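Local coordinates for protein SAM-dependent O-methyltransferase (Leptospira interrogans, PDB 2HNK) that probably transfers a methyl group from S-adenosylmethionine to a hydroxyl oxygen of its substrate and binds the product S-adenosylhomocysteine, at residues N19-P24 and S45-Q50; D25-L30 and T71-L76; C77-L82 and N108-K113; V182-S187 and I221-S226. All blocks are in the same frame, centred on the assembly; numbering follows the deposited sequence.

Contact 1: N19-P24 and S45-Q50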
loop_
_atom_site.group_PDB
_atom_site.type_symbol
_atom_site.label_atom_id
_atom_site.label_comp_id
_atom_site.label_asym_id
_atom_site.label_seq_id
_atom_site.Cartn_x
_atom_site.Cartn_y
_atom_site.Cartn_z
ATOM N N ASN C 19 -14.227 -9.872 3.862
ATOM C CA ASN C 19 -14.377 -8.450 4.138
ATOM C C ASN C 19 -13.528 -7.522 3.283
ATOM O O ASN C 19 -13.441 -6.333 3.578
ATOM C CB ASN C 19 -14.095 -8.179 5.612
ATOM C CG ASN C 19 -15.222 -8.619 6.495
ATOM O OD1 ASN C 19 -16.159 -7.864 6.742
ATOM N ND2 ASN C 19 -15.151 -9.856 6.966
ATOM N N SER C 20 -12.903 -8.044 2.230
ATOM C CA SER C 20 -12.069 -7.199 1.371
ATOM C C SER C 20 -12.073 -7.619 -0.090
ATOM O O SER C 20 -11.831 -6.799 -0.975
ATOM C CB SER C 20 -10.631 -7.136 1.890
ATOM O OG SER C 20 -10.006 -8.407 1.807
ATOM N N VAL C 21 -12.346 -8.887 -0.338
ATOM C CA VAL C 21 -12.203 -9.428 -1.667
ATOM C C VAL C 21 -13.529 -9.511 -2.411
ATOM O O VAL C 21 -14.428 -10.222 -2.017
ATOM C CB VAL C 21 -11.447 -10.764 -1.667
ATOM C CG1 VAL C 21 -11.698 -11.511 -2.945
ATOM C CG2 VAL C 21 -9.971 -10.531 -1.479
ATOM N N ARG C 22 -13.636 -8.739 -3.481
ATOM C CA ARG C 22 -14.807 -8.771 -4.330
ATOM C C ARG C 22 -14.409 -9.252 -5.726
ATOM O O ARG C 22 -14.094 -8.458 -6.598
ATOM C CB ARG C 22 -15.505 -7.396 -4.394
ATOM C CG ARG C 22 -15.237 -6.398 -3.242
ATOM C CD ARG C 22 -16.147 -5.149 -3.270
ATOM N NE ARG C 22 -15.866 -4.129 -2.255
ATOM C CZ ARG C 22 -16.035 -2.816 -2.442
ATOM N NH1 ARG C 22 -16.462 -2.362 -3.608
ATOM N NH2 ARG C 22 -15.777 -1.951 -1.474
ATOM N N GLU C 23 -14.406 -10.563 -5.924
ATOM C CA GLU C 23 -13.678 -11.176 -7.027
ATOM C C GLU C 23 -14.613 -11.572 -8.164
ATOM O O GLU C 23 -15.550 -12.324 -7.954
ATOM C CB GLU C 23 -12.879 -12.381 -6.536
ATOM C CG GLU C 23 -11.804 -12.848 -7.494
ATOM C CD GLU C 23 -11.244 -14.213 -7.166
ATOM O OE1 GLU C 23 -10.121 -14.492 -7.585
ATOM O OE2 GLU C 23 -11.921 -15.003 -6.502
ATOM N N PRO C 24 -14.365 -11.057 -9.365
ATOM C CA PRO C 24 -15.125 -11.499 -10.540
ATOM C C PRO C 24 -14.961 -12.998 -10.781
ATOM O O PRO C 24 -13.887 -13.552 -10.536
ATOM C CB PRO C 24 -14.493 -10.705 -11.690
ATOM C CG PRO C 24 -13.896 -9.515 -11.042
ATOM C CD PRO C 24 -13.400 -10.000 -9.711
ATOM N N SER C 45 -2.256 -14.330 -4.406
ATOM C CA SER C 45 -3.570 -14.422 -3.776
ATOM C C SER C 45 -4.498 -13.332 -4.338
ATOM O O SER C 45 -4.015 -12.323 -4.870
ATOM C CB SER C 45 -3.425 -14.251 -2.263
ATOM O OG SER C 45 -2.604 -13.134 -1.956
ATOM N N PRO C 46 -5.825 -13.537 -4.248
ATOM C CA PRO C 46 -6.763 -12.469 -4.609
ATOM C C PRO C 46 -6.662 -11.226 -3.705
ATOM O O PRO C 46 -6.926 -10.120 -4.160
ATOM C CB PRO C 46 -8.137 -13.140 -4.490
ATOM C CG PRO C 46 -7.921 -14.338 -3.665
ATOM C CD PRO C 46 -6.521 -14.778 -3.867
ATOM N N GLU C 47 -6.284 -11.430 -2.446
ATOM C CA GLU C 47 -5.948 -10.352 -1.522
ATOM C C GLU C 47 -4.793 -9.511 -2.062
ATOM O O GLU C 47 -4.873 -8.287 -2.098
ATOM C CB GLU C 47 -5.574 -10.909 -0.142
ATOM C CG GLU C 47 -6.715 -11.538 0.669
ATOM C CD GLU C 47 -7.012 -12.987 0.297
ATOM O OE1 GLU C 47 -7.946 -13.564 0.900
ATOM O OE2 GLU C 47 -6.326 -13.550 -0.592
ATOM N N GLU C 48 -3.710 -10.168 -2.469
ATOM C CA GLU C 48 -2.601 -9.440 -3.065
ATOM C C GLU C 48 -3.043 -8.721 -4.342
ATOM O O GLU C 48 -2.661 -7.579 -4.569
ATOM C CB GLU C 48 -1.395 -10.333 -3.337
ATOM C CG GLU C 48 -0.309 -9.581 -4.090
ATOM C CD GLU C 48 0.986 -10.334 -4.242
ATOM O OE1 GLU C 48 1.949 -9.698 -4.685
ATOM O OE2 GLU C 48 1.056 -11.535 -3.919
ATOM N N GLY C 49 -3.857 -9.398 -5.150
ATOM C CA GLY C 49 -4.487 -8.791 -6.319
ATOM C C GLY C 49 -5.154 -7.458 -6.015
ATOM O O GLY C 49 -4.893 -6.458 -6.691
ATOM N N GLN C 50 -5.981 -7.449 -4.970
ATOM C CA GLN C 50 -6.694 -6.249 -4.525
ATOM C C GLN C 50 -5.760 -5.149 -4.036
ATOM O O GLN C 50 -6.029 -3.950 -4.229
ATOM C CB GLN C 50 -7.718 -6.594 -3.435
ATOM C CG GLN C 50 -9.109 -6.839 -3.952
ATOM C CD GLN C 50 -9.680 -5.631 -4.654
ATOM O OE1 GLN C 50 -9.777 -5.615 -5.881
ATOM N NE2 GLN C 50 -10.041 -4.599 -3.889
#
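Apolar packing carries the meeting of the loop 19-24 with the first turn of the helix 46-59. Val21 is its centre. With CG1 anti to the backbone N (chi1 161°), the two methyls divide the work: Val21 CG2 lies 3.9 Å from Glu47 N and also meets Glu47 CG, while Val21 CG1 stands 4.2 Å from Pro46 CB. The valine thus touches backbone and side chains of the same helical turn. Further along the helix, Gln50 points its CB toward the loop and brings CG to 4.0 Å from Ser20 O.

No hydrogen bond joins the two segments; several polar side chains find partners elsewhere. Glu23 runs extended, CG anti to its backbone N, and crosses Pro46 obliquely; Glu23 OE1 passes 3.9 Å from Pro46 CB on its way to a salt bridge with Arg31 and a hydrogen bond with Tyr73 OH. Ser20 OG bonds to Ile16 O, and Gln50 NE2 to Val216 O of the second subunit.

The helix start is fixed locally. Ser45 is the N-cap, its OG accepting from Glu48 N at 3.2 Å with an N-H...O angle of 155°, and Pro46 occupies the first helical position.

The loop connects helix 10-18 to helix 25-35 and lies at the dimer interface: Phe17 of the former packs on Pro46 and Glu47, Arg31 of the latter on Pro46. Tyr209 of the second subunit hydrogen-bonds Val21 O, so the contact joins the N-terminal helices, the start of helix 46-59 and the neighbouring subunit.

Contact 2: D25-L30 and T71-L76. With SAH (S-adenosyl-L-homocysteine), chain O.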
loop_
_atom_site.group_PDB
_atom_site.type_symbol
_atom_site.label_atom_id
_atom_site.label_comp_id
_atom_site.label_asym_id
_atom_site.label_seq_id
_atom_site.Cartn_x
_atom_site.Cartn_y
_atom_site.Cartn_z
ATOM N N ASP C 25 -16.031 -13.638 -11.240
ATOM C CA ASP C 25 -16.056 -15.076 -11.489
ATOM C C ASP C 25 -14.974 -15.520 -12.458
ATOM O O ASP C 25 -14.455 -16.627 -12.333
ATOM C CB ASP C 25 -17.426 -15.504 -12.020
ATOM C CG ASP C 25 -18.555 -15.234 -11.032
ATOM O OD1 ASP C 25 -18.281 -15.007 -9.834
ATOM O OD2 ASP C 25 -19.731 -15.261 -11.456
ATOM N N SER C 26 -14.645 -14.663 -13.419
ATOM C CA SER C 26 -13.572 -14.939 -14.370
ATOM C C SER C 26 -12.208 -15.015 -13.687
ATOM O O SER C 26 -11.397 -15.865 -14.038
ATOM C CB SER C 26 -13.548 -13.898 -15.488
ATOM O OG SER C 26 -12.497 -14.154 -16.398
ATOM N N PHE C 27 -11.961 -14.128 -12.718
ATOM C CA PHE C 27 -10.714 -14.133 -11.934
ATOM C C PHE C 27 -10.584 -15.423 -11.118
ATOM O O PHE C 27 -9.520 -16.043 -11.084
ATOM C CB PHE C 27 -10.668 -12.939 -10.978
ATOM C CG PHE C 27 -10.376 -11.609 -11.633
ATOM C CD1 PHE C 27 -10.990 -11.231 -12.832
ATOM C CD2 PHE C 27 -9.528 -10.699 -11.003
ATOM C CE1 PHE C 27 -10.733 -9.987 -13.409
ATOM C CE2 PHE C 27 -9.269 -9.446 -11.570
ATOM C CZ PHE C 27 -9.871 -9.091 -12.775
ATOM N N LEU C 28 -11.672 -15.807 -10.452
ATOM C CA LEU C 28 -11.736 -17.060 -9.696
ATOM C C LEU C 28 -11.475 -18.250 -10.609
ATOM O O LEU C 28 -10.714 -19.155 -10.262
ATOM C CB LEU C 28 -13.108 -17.211 -9.026
ATOM C CG LEU C 28 -13.453 -18.539 -8.346
ATOM C CD1 LEU C 28 -12.481 -18.859 -7.226
ATOM C CD2 LEU C 28 -14.893 -18.523 -7.829
ATOM N N LYS C 29 -12.115 -18.221 -11.779
ATOM C CA LYS C 29 -11.935 -19.215 -12.838
ATOM C C LYS C 29 -10.447 -19.407 -13.156
ATOM O O LYS C 29 -9.964 -20.541 -13.204
ATOM C CB LYS C 29 -12.726 -18.773 -14.078
ATOM C CG LYS C 29 -12.841 -19.757 -15.228
ATOM C CD LYS C 29 -13.697 -19.122 -16.333
ATOM C CE LYS C 29 -13.914 -20.040 -17.513
ATOM N NZ LYS C 29 -12.768 -20.020 -18.451
ATOM N N LEU C 30 -9.734 -18.295 -13.354
ATOM C CA LEU C 30 -8.294 -18.321 -13.623
ATOM C C LEU C 30 -7.483 -18.990 -12.504
ATOM O O LEU C 30 -6.572 -19.767 -12.781
ATOM C CB LEU C 30 -7.750 -16.912 -13.924
ATOM C CG LEU C 30 -6.223 -16.710 -14.014
ATOM C CD1 LEU C 30 -5.530 -17.661 -15.021
ATOM C CD2 LEU C 30 -5.866 -15.272 -14.321
ATOM N N THR C 71 0.242 -17.007 -15.796
ATOM C CA THR C 71 -1.119 -17.195 -16.322
ATOM C C THR C 71 -2.000 -15.936 -16.219
ATOM O O THR C 71 -3.180 -15.960 -16.589
ATOM C CB THR C 71 -1.830 -18.406 -15.686
ATOM O OG1 THR C 71 -1.768 -18.303 -14.257
ATOM C CG2 THR C 71 -1.179 -19.713 -16.135
ATOM N N GLY C 72 -1.426 -14.858 -15.689
ATOM C CA GLY C 72 -1.976 -13.521 -15.852
ATOM C C GLY C 72 -2.795 -12.854 -14.759
ATOM O O GLY C 72 -3.353 -11.780 -15.005
ATOM N N TYR C 73 -2.856 -13.438 -13.559
ATOM C CA TYR C 73 -3.747 -12.900 -12.518
ATOM C C TYR C 73 -3.449 -11.448 -12.162
ATOM O O TYR C 73 -4.364 -10.621 -12.113
ATOM C CB TYR C 73 -3.786 -13.771 -11.241
ATOM C CG TYR C 73 -4.943 -13.411 -10.310
ATOM C CD1 TYR C 73 -4.809 -12.415 -9.340
ATOM C CD2 TYR C 73 -6.179 -14.051 -10.418
ATOM C CE1 TYR C 73 -5.869 -12.074 -8.499
ATOM C CE2 TYR C 73 -7.247 -13.718 -9.577
ATOM C CZ TYR C 73 -7.081 -12.729 -8.623
ATOM O OH TYR C 73 -8.130 -12.393 -7.796
ATOM N N SER C 74 -2.182 -11.141 -11.918
ATOM C CA SER C 74 -1.799 -9.808 -11.486
ATOM C C SER C 74 -2.026 -8.779 -12.588
ATOM O O SER C 74 -2.494 -7.671 -12.314
ATOM C CB SER C 74 -0.346 -9.774 -10.981
ATOM O OG SER C 74 0.587 -10.137 -11.982
ATOM N N SER C 75 -1.726 -9.159 -13.833
ATOM C CA SER C 75 -1.936 -8.275 -14.995
ATOM C C SER C 75 -3.419 -7.935 -15.150
ATOM O O SER C 75 -3.767 -6.824 -15.523
ATOM C CB SER C 75 -1.373 -8.896 -16.287
ATOM O OG SER C 75 -2.054 -10.088 -16.631
ATOM N N LEU C 76 -4.272 -8.908 -14.842
ATOM C CA LEU C 76 -5.727 -8.733 -14.813
ATOM C C LEU C 76 -6.125 -7.686 -13.771
ATOM O O LEU C 76 -6.994 -6.855 -14.026
ATOM C CB LEU C 76 -6.376 -10.072 -14.485
ATOM C CG LEU C 76 -7.558 -10.684 -15.234
ATOM C CD1 LEU C 76 -7.539 -10.417 -16.743
ATOM C CD2 LEU C 76 -7.602 -12.191 -14.927
HETATM N N SAH O . 2.616 -12.290 -11.984
HETATM C CA SAH O . 2.204 -13.722 -12.110
HETATM C CB SAH O . 3.256 -14.630 -11.472
HETATM C CG SAH O . 4.622 -14.585 -12.160
HETATM S SD SAH O . 5.420 -16.202 -12.054
HETATM C C SAH O . 0.801 -14.017 -11.554
HETATM O O SAH O . 0.278 -15.127 -11.698
HETATM O OXT SAH O . 0.153 -13.161 -10.955
HETATM C "C5'" SAH O . 6.901 -15.703 -12.970
HETATM C "C4'" SAH O . 6.758 -15.685 -14.489
HETATM O "O4'" SAH O . 7.888 -15.038 -15.037
HETATM C "C3'" SAH O . 6.703 -17.075 -15.100
HETATM O "O3'" SAH O . 5.563 -17.157 -15.923
HETATM C "C2'" SAH O . 7.947 -17.211 -15.955
HETATM O "O2'" SAH O . 7.639 -17.822 -17.191
HETATM C "C1'" SAH O . 8.383 -15.762 -16.147
HETATM N N9 SAH O . 9.845 -15.591 -16.300
HETATM C C8 SAH O . 10.864 -16.373 -15.800
HETATM N N7 SAH O . 12.050 -15.849 -16.199
HETATM C C5 SAH O . 11.807 -14.742 -16.941
HETATM C C6 SAH O . 12.636 -13.827 -17.593
HETATM N N6 SAH O . 13.956 -13.954 -17.554
HETATM N N1 SAH O . 12.076 -12.776 -18.296
HETATM C C2 SAH O . 10.702 -12.622 -18.351
HETATM N N3 SAH O . 9.885 -13.529 -17.704
HETATM C C4 SAH O . 10.425 -14.573 -17.015
#
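Ser74 holds the amino-acid end of S-adenosylhomocysteine with two groups. Its backbone N donates to SAH OXT at 3.2 Å, and its OG, set between the backbone N and carbonyl carbon (chi1 61°), accepts from SAH N at 3.0 Å. Glu66 hydrogen-bonds the same hydroxyl.

Behind this first shell, the turn Thr71-Gly72 leads into helix 73-81 with Gly72 as N-cap. Gly72 O accepts both Leu76 N and Ser75 OG, the latter at 2.7 Å from above the carbonyl plane. Gly72 makes the turn into the helix at a positive phi (100°).

Farther out, helix 25-35 packs against this helix start. The Phe27 edge faces the Tyr73 ring in an offset edge-to-face pair, centroids 5.6 Å apart and planes at 80°. Leu76 CG lies over one face of Phe27, 4.0 Å from the ring centroid, a CH-pi contact. Leu30, its CG anti to the backbone N, splits its methyls: Leu30 CD1 reaches 3.3 Å from Thr71 O, while Leu30 CD2 meets Leu76 CD2 tip to tip at 3.6 Å. Thr71 OG1 is hydrogen-bonded to Thr34.

Chemically the helix start has two sides. The apolar one, with Leu76 and the Tyr73 ring, packs on Phe27 and Leu30 of helix 25-35. On the polar one the helix N terminus, with the Ser74 N-H, would favour the SAH carboxylate, while Ser74 OG meets the ammonium group as acceptor.

Contact 3: C77-L82 and N108-K113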
loop_
_atom_site.group_PDB
_atom_site.type_symbol
_atom_site.label_atom_id
_atom_site.label_comp_id
_atom_site.label_asym_id
_atom_site.label_seq_id
_atom_site.Cartn_x
_atom_site.Cartn_y
_atom_site.Cartn_z
ATOM N N CYS C 77 -5.462 -7.712 -12.612
ATOM C CA CYS C 77 -5.706 -6.724 -11.558
ATOM C C CYS C 77 -5.224 -5.332 -11.943
ATOM O O CYS C 77 -5.945 -4.361 -11.758
ATOM C CB CYS C 77 -5.064 -7.154 -10.236
ATOM S SG CYS C 77 -5.725 -8.700 -9.640
ATOM N N PHE C 78 -4.001 -5.241 -12.461
ATOM C CA PHE C 78 -3.477 -3.977 -12.964
ATOM C C PHE C 78 -4.342 -3.414 -14.087
ATOM O O PHE C 78 -4.679 -2.235 -14.060
ATOM C CB PHE C 78 -2.042 -4.133 -13.473
ATOM C CG PHE C 78 -1.024 -4.334 -12.384
ATOM C CD1 PHE C 78 -0.227 -5.476 -12.365
ATOM C CD2 PHE C 78 -0.855 -3.381 -11.382
ATOM C CE1 PHE C 78 0.725 -5.674 -11.362
ATOM C CE2 PHE C 78 0.087 -3.571 -10.369
ATOM C CZ PHE C 78 0.885 -4.725 -10.367
ATOM N N ALA C 79 -4.703 -4.261 -15.056
ATOM C CA ALA C 79 -5.443 -3.824 -16.243
ATOM C C ALA C 79 -6.822 -3.275 -15.907
ATOM O O ALA C 79 -7.223 -2.255 -16.469
ATOM C CB ALA C 79 -5.535 -4.941 -17.301
ATOM N N SER C 80 -7.534 -3.932 -14.988
ATOM C CA SER C 80 -8.835 -3.427 -14.549
ATOM C C SER C 80 -8.760 -2.221 -13.614
ATOM O O SER C 80 -9.716 -1.456 -13.533
ATOM C CB SER C 80 -9.716 -4.526 -13.947
ATOM O OG SER C 80 -8.959 -5.479 -13.245
ATOM N N ALA C 81 -7.634 -2.049 -12.918
ATOM C CA ALA C 81 -7.449 -0.895 -12.028
ATOM C C ALA C 81 -7.086 0.377 -12.784
ATOM O O ALA C 81 -7.451 1.467 -12.352
ATOM C CB ALA C 81 -6.401 -1.182 -10.966
ATOM N N LEU C 82 -6.345 0.234 -13.889
ATOM C CA LEU C 82 -5.952 1.367 -14.729
ATOM C C LEU C 82 -7.155 2.176 -15.205
ATOM O O LEU C 82 -8.244 1.624 -15.373
ATOM C CB LEU C 82 -5.138 0.894 -15.942
ATOM C CG LEU C 82 -3.672 0.496 -15.711
ATOM C CD1 LEU C 82 -3.176 -0.370 -16.854
ATOM C CD2 LEU C 82 -2.770 1.703 -15.523
ATOM N N ASN C 108 -12.307 -10.737 -20.046
ATOM C CA ASN C 108 -12.602 -9.554 -19.261
ATOM C C ASN C 108 -12.588 -8.266 -20.080
ATOM O O ASN C 108 -12.734 -7.179 -19.524
ATOM C CB ASN C 108 -11.647 -9.482 -18.064
ATOM C CG ASN C 108 -11.916 -10.579 -17.049
ATOM O OD1 ASN C 108 -12.834 -10.477 -16.241
ATOM N ND2 ASN C 108 -11.126 -11.637 -17.097
ATOM N N GLY C 109 -12.412 -8.406 -21.397
ATOM C CA GLY C 109 -12.457 -7.282 -22.335
ATOM C C GLY C 109 -11.384 -6.233 -22.103
ATOM O O GLY C 109 -11.629 -5.042 -22.312
ATOM N N LEU C 110 -10.198 -6.678 -21.689
ATOM C CA LEU C 110 -9.120 -5.780 -21.258
ATOM C C LEU C 110 -7.921 -5.714 -22.208
ATOM O O LEU C 110 -6.968 -4.971 -21.951
ATOM C CB LEU C 110 -8.629 -6.182 -19.854
ATOM C CG LEU C 110 -9.627 -6.042 -18.696
ATOM C CD1 LEU C 110 -9.203 -6.900 -17.509
ATOM C CD2 LEU C 110 -9.801 -4.580 -18.291
ATOM N N GLU C 111 -7.964 -6.482 -23.296
ATOM C CA GLU C 111 -6.841 -6.569 -24.238
ATOM C C GLU C 111 -6.360 -5.236 -24.791
ATOM O O GLU C 111 -5.155 -5.042 -24.993
ATOM C CB GLU C 111 -7.177 -7.494 -25.392
ATOM C CG GLU C 111 -7.105 -8.962 -25.033
ATOM C CD GLU C 111 -7.519 -9.837 -26.184
ATOM O OE1 GLU C 111 -6.645 -10.537 -26.739
ATOM O OE2 GLU C 111 -8.712 -9.799 -26.546
ATOM N N ASN C 112 -7.300 -4.325 -25.031
ATOM C CA ASN C 112 -6.973 -3.002 -25.550
ATOM C C ASN C 112 -5.946 -2.275 -24.673
ATOM O O ASN C 112 -5.090 -1.544 -25.175
ATOM C CB ASN C 112 -8.244 -2.167 -25.772
ATOM C CG ASN C 112 -8.886 -1.689 -24.472
ATOM O OD1 ASN C 112 -8.775 -0.513 -24.124
ATOM N ND2 ASN C 112 -9.561 -2.586 -23.756
ATOM N N LYS C 113 -6.010 -2.538 -23.369
ATOM C CA LYS C 113 -5.127 -1.909 -22.373
ATOM C C LYS C 113 -3.785 -2.613 -22.224
ATOM O O LYS C 113 -2.888 -2.084 -21.579
ATOM C CB LYS C 113 -5.823 -1.887 -21.007
ATOM C CG LYS C 113 -6.893 -0.812 -20.856
ATOM C CD LYS C 113 -7.826 -1.125 -19.687
ATOM C CE LYS C 113 -8.079 0.104 -18.844
ATOM N NZ LYS C 113 -9.018 -0.185 -17.721
#
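In this Rossmann-like methyltransferase fold, the end of helix 73-81 lies beside the loop that carries the chain from helix 95-107 into strand 114-118. Lys113 and Leu110 reach across from that loop, and both have CG anti to the carbonyl carbon, beside the backbone N. The lysine chain runs out from there and bends at chi3 (135°), which turns its ammonium group onto the C-terminal turn of the helix. Alongside it, Leu110 points its CB at Ala79, and the methyl Ala79 CB sits 4.2 Å from Leu110 CD1. The other branch, Leu110 CD2, rests 3.9 Å from Ala79 O, so one leucine touches both the side chain and the carbonyl of a single residue. Leu82 directs its CB toward the loop as well and meets the aliphatic part of the lysine, Leu82 CB lying 4.2 Å from Lys113 CE.

The loop is shaped by its own turns. Gly109 ends helix 95-107 in a Schellman motif with positive phi (62°), and Lys113 N donates to Leu110 O at 3.0 Å. A backbone hydrogen bond between Lys113 and Ile88 then ties the loop's end to strand 87-92.

The positive charge at this helix C terminus would be favoured by the helix dipole. Lys113 NZ donates to two carbonyls there: to Ala79 O at 3.0 Å, nearly along the C=O axis (162°), and to Leu82 O at 3.1 Å, from well above the carbonyl plane.

Contact 4: V182-S187 and I221-S226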
loop_
_atom_site.group_PDB
_atom_site.type_symbol
_atom_site.label_atom_id
_atom_site.label_comp_id
_atom_site.label_asym_id
_atom_site.label_seq_id
_atom_site.Cartn_x
_atom_site.Cartn_y
_atom_site.Cartn_z
ATOM N N VAL C 182 9.660 -11.004 -1.855
ATOM C CA VAL C 182 10.842 -10.443 -1.198
ATOM C C VAL C 182 11.220 -11.150 0.110
ATOM O O VAL C 182 12.308 -10.938 0.642
ATOM C CB VAL C 182 10.742 -8.891 -1.001
ATOM C CG1 VAL C 182 10.786 -8.161 -2.356
ATOM C CG2 VAL C 182 9.500 -8.492 -0.198
ATOM N N LEU C 183 10.334 -12.003 0.613
ATOM C CA LEU C 183 10.634 -12.786 1.817
ATOM C C LEU C 183 10.974 -14.247 1.497
ATOM O O LEU C 183 11.521 -14.951 2.337
ATOM C CB LEU C 183 9.507 -12.670 2.848
ATOM C CG LEU C 183 9.336 -11.264 3.453
ATOM C CD1 LEU C 183 8.157 -11.210 4.398
ATOM C CD2 LEU C 183 10.612 -10.788 4.153
ATOM N N TRP C 184 10.651 -14.674 0.276
ATOM C CA TRP C 184 10.994 -16.007 -0.236
ATOM C C TRP C 184 10.765 -17.110 0.803
ATOM O O TRP C 184 11.700 -17.799 1.230
ATOM C CB TRP C 184 12.429 -16.003 -0.768
ATOM C CG TRP C 184 12.719 -16.947 -1.906
ATOM C CD1 TRP C 184 13.864 -17.674 -2.078
ATOM C CD2 TRP C 184 11.879 -17.256 -3.033
ATOM N NE1 TRP C 184 13.790 -18.416 -3.224
ATOM C CE2 TRP C 184 12.587 -18.180 -3.834
ATOM C CE3 TRP C 184 10.600 -16.844 -3.442
ATOM C CZ2 TRP C 184 12.057 -18.707 -5.025
ATOM C CZ3 TRP C 184 10.074 -17.365 -4.624
ATOM C CH2 TRP C 184 10.806 -18.285 -5.404
ATOM N N ASP C 185 9.503 -17.240 1.215
ATOM C CA ASP C 185 9.054 -18.205 2.224
ATOM C C ASP C 185 9.882 -18.145 3.510
ATOM O O ASP C 185 10.035 -19.138 4.220
ATOM C CB ASP C 185 9.023 -19.620 1.632
ATOM C CG ASP C 185 8.037 -20.534 2.337
ATOM O OD1 ASP C 185 6.988 -20.064 2.828
ATOM O OD2 ASP C 185 8.316 -21.738 2.395
ATOM N N GLY C 186 10.427 -16.968 3.796
ATOM C CA GLY C 186 11.263 -16.790 4.967
ATOM C C GLY C 186 12.725 -17.199 4.830
ATOM O O GLY C 186 13.490 -16.990 5.759
ATOM N N SER C 187 13.113 -17.766 3.683
ATOM C CA SER C 187 14.495 -18.256 3.475
ATOM C C SER C 187 15.551 -17.146 3.464
ATOM O O SER C 187 16.723 -17.401 3.748
ATOM C CB SER C 187 14.606 -19.079 2.194
ATOM O OG SER C 187 14.402 -18.262 1.059
ATOM N N ILE C 221 2.622 -8.990 3.280
ATOM C CA ILE C 221 1.472 -9.577 2.614
ATOM C C ILE C 221 1.981 -10.637 1.628
ATOM O O ILE C 221 3.046 -10.464 1.016
ATOM C CB ILE C 221 0.561 -8.496 1.939
ATOM C CG1 ILE C 221 -0.748 -9.120 1.429
ATOM C CG2 ILE C 221 1.305 -7.751 0.828
ATOM C CD1 ILE C 221 -1.708 -8.127 0.784
ATOM N N ALA C 222 1.234 -11.728 1.499
ATOM C CA ALA C 222 1.624 -12.864 0.659
ATOM C C ALA C 222 3.023 -13.372 1.044
ATOM O O ALA C 222 3.239 -13.745 2.194
ATOM C CB ALA C 222 1.530 -12.509 -0.820
ATOM N N ASP C 223 3.961 -13.368 0.099
ATOM C CA ASP C 223 5.332 -13.823 0.349
ATOM C C ASP C 223 6.297 -12.639 0.516
ATOM O O ASP C 223 7.491 -12.731 0.188
ATOM C CB ASP C 223 5.780 -14.738 -0.799
ATOM C CG ASP C 223 7.075 -15.483 -0.497
ATOM O OD1 ASP C 223 7.287 -15.905 0.662
ATOM O OD2 ASP C 223 7.880 -15.635 -1.431
ATOM N N GLY C 224 5.769 -11.528 1.037
ATOM C CA GLY C 224 6.501 -10.270 1.143
ATOM C C GLY C 224 6.298 -9.447 -0.113
ATOM O O GLY C 224 6.461 -9.944 -1.227
ATOM N N VAL C 225 5.904 -8.189 0.065
ATOM C CA VAL C 225 5.772 -7.263 -1.060
ATOM C C VAL C 225 6.442 -5.939 -0.695
ATOM O O VAL C 225 6.043 -5.280 0.276
ATOM C CB VAL C 225 4.291 -7.026 -1.468
ATOM C CG1 VAL C 225 4.220 -6.085 -2.653
ATOM C CG2 VAL C 225 3.580 -8.342 -1.812
ATOM N N SER C 226 7.467 -5.566 -1.460
ATOM C CA SER C 226 8.171 -4.315 -1.237
ATOM C C SER C 226 7.605 -3.218 -2.086
ATOM O O SER C 226 7.443 -3.373 -3.297
ATOM C CB SER C 226 9.668 -4.447 -1.514
ATOM O OG SER C 226 10.318 -5.007 -0.398
HETATM O O HOH W 1 5.337 -17.252 1.820
#
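Backbone and carboxylate hydrogen bonds join the loop 182-187 to the turn that leads into strand 225-230. Leu183 N donates to Asp223 O at 3.0 Å, in the carbonyl plane, and a weak bond runs from Val182 N to Gly224 O. The shortest is Asp185 N to Asp223 OD1, 2.6 Å, received on the syn lone pair. Asp223 CG is anti to its backbone N (chi1 -168°), which carries the carboxylate across to the loop. Its other oxygen, Asp223 OD2, takes a hydrogen bond from Asn181 ND2. The same oxygen makes an edge contact with the Trp184 ring, 3.6 Å from Trp184 CE3, with ring and carboxylate planes 45° apart.

One water donates to Asp223 OD1 at 2.6 Å and more weakly to Asp185 OD1. Placed between two carboxylates, it probably eases the repulsion of their like charges.

Van der Waals packing sets the Val182 and Leu183 side chains on the Gly224 backbone, whose bare CA lets them approach directly. Val182 CG2 comes to 3.3 Å from Gly224 C, and Leu183 CD1 lies against Gly224 CA. Val182 CG1 meets CB and OG of Ser226.

Each segment is also folded on itself: a type II' beta turn spans Ile221 to Gly224, and Trp184 O accepts both Ser187 N and Ser187 OG.

The loop leaves strand 175-180 for helix 196-210, where Ser197 bonds Trp184 NE1 and Asn205 bonds Val182 O. Strand 225-230 pairs antiparallel with 175-180 and 214-219, while Asn5 of the second subunit hydrogen-bonds Ala222 N beside the turn.

Overall arrangement
From the N terminus, contact 1 closes a loop from the chain after helix 10-18 to the start of helix 46-59. Contact 2 opens inside that loop, on helix 25-35, and ends beyond it on helix 73-81, so the two cross; they touch through Glu23 and Tyr73. Contact 3 follows in series, using the other end of helix 73-81 and closing near strand 114-118; Ser26 and Asn108 link it to contact 2. Contact 4 comes last, joining the loop after strand 175-180 to strand 225-230, on the opposite side of the chain's centre from contact 3. Glu48 packs against Ala222 and Val225, connecting contacts 1 and 4, and both reach the second subunit.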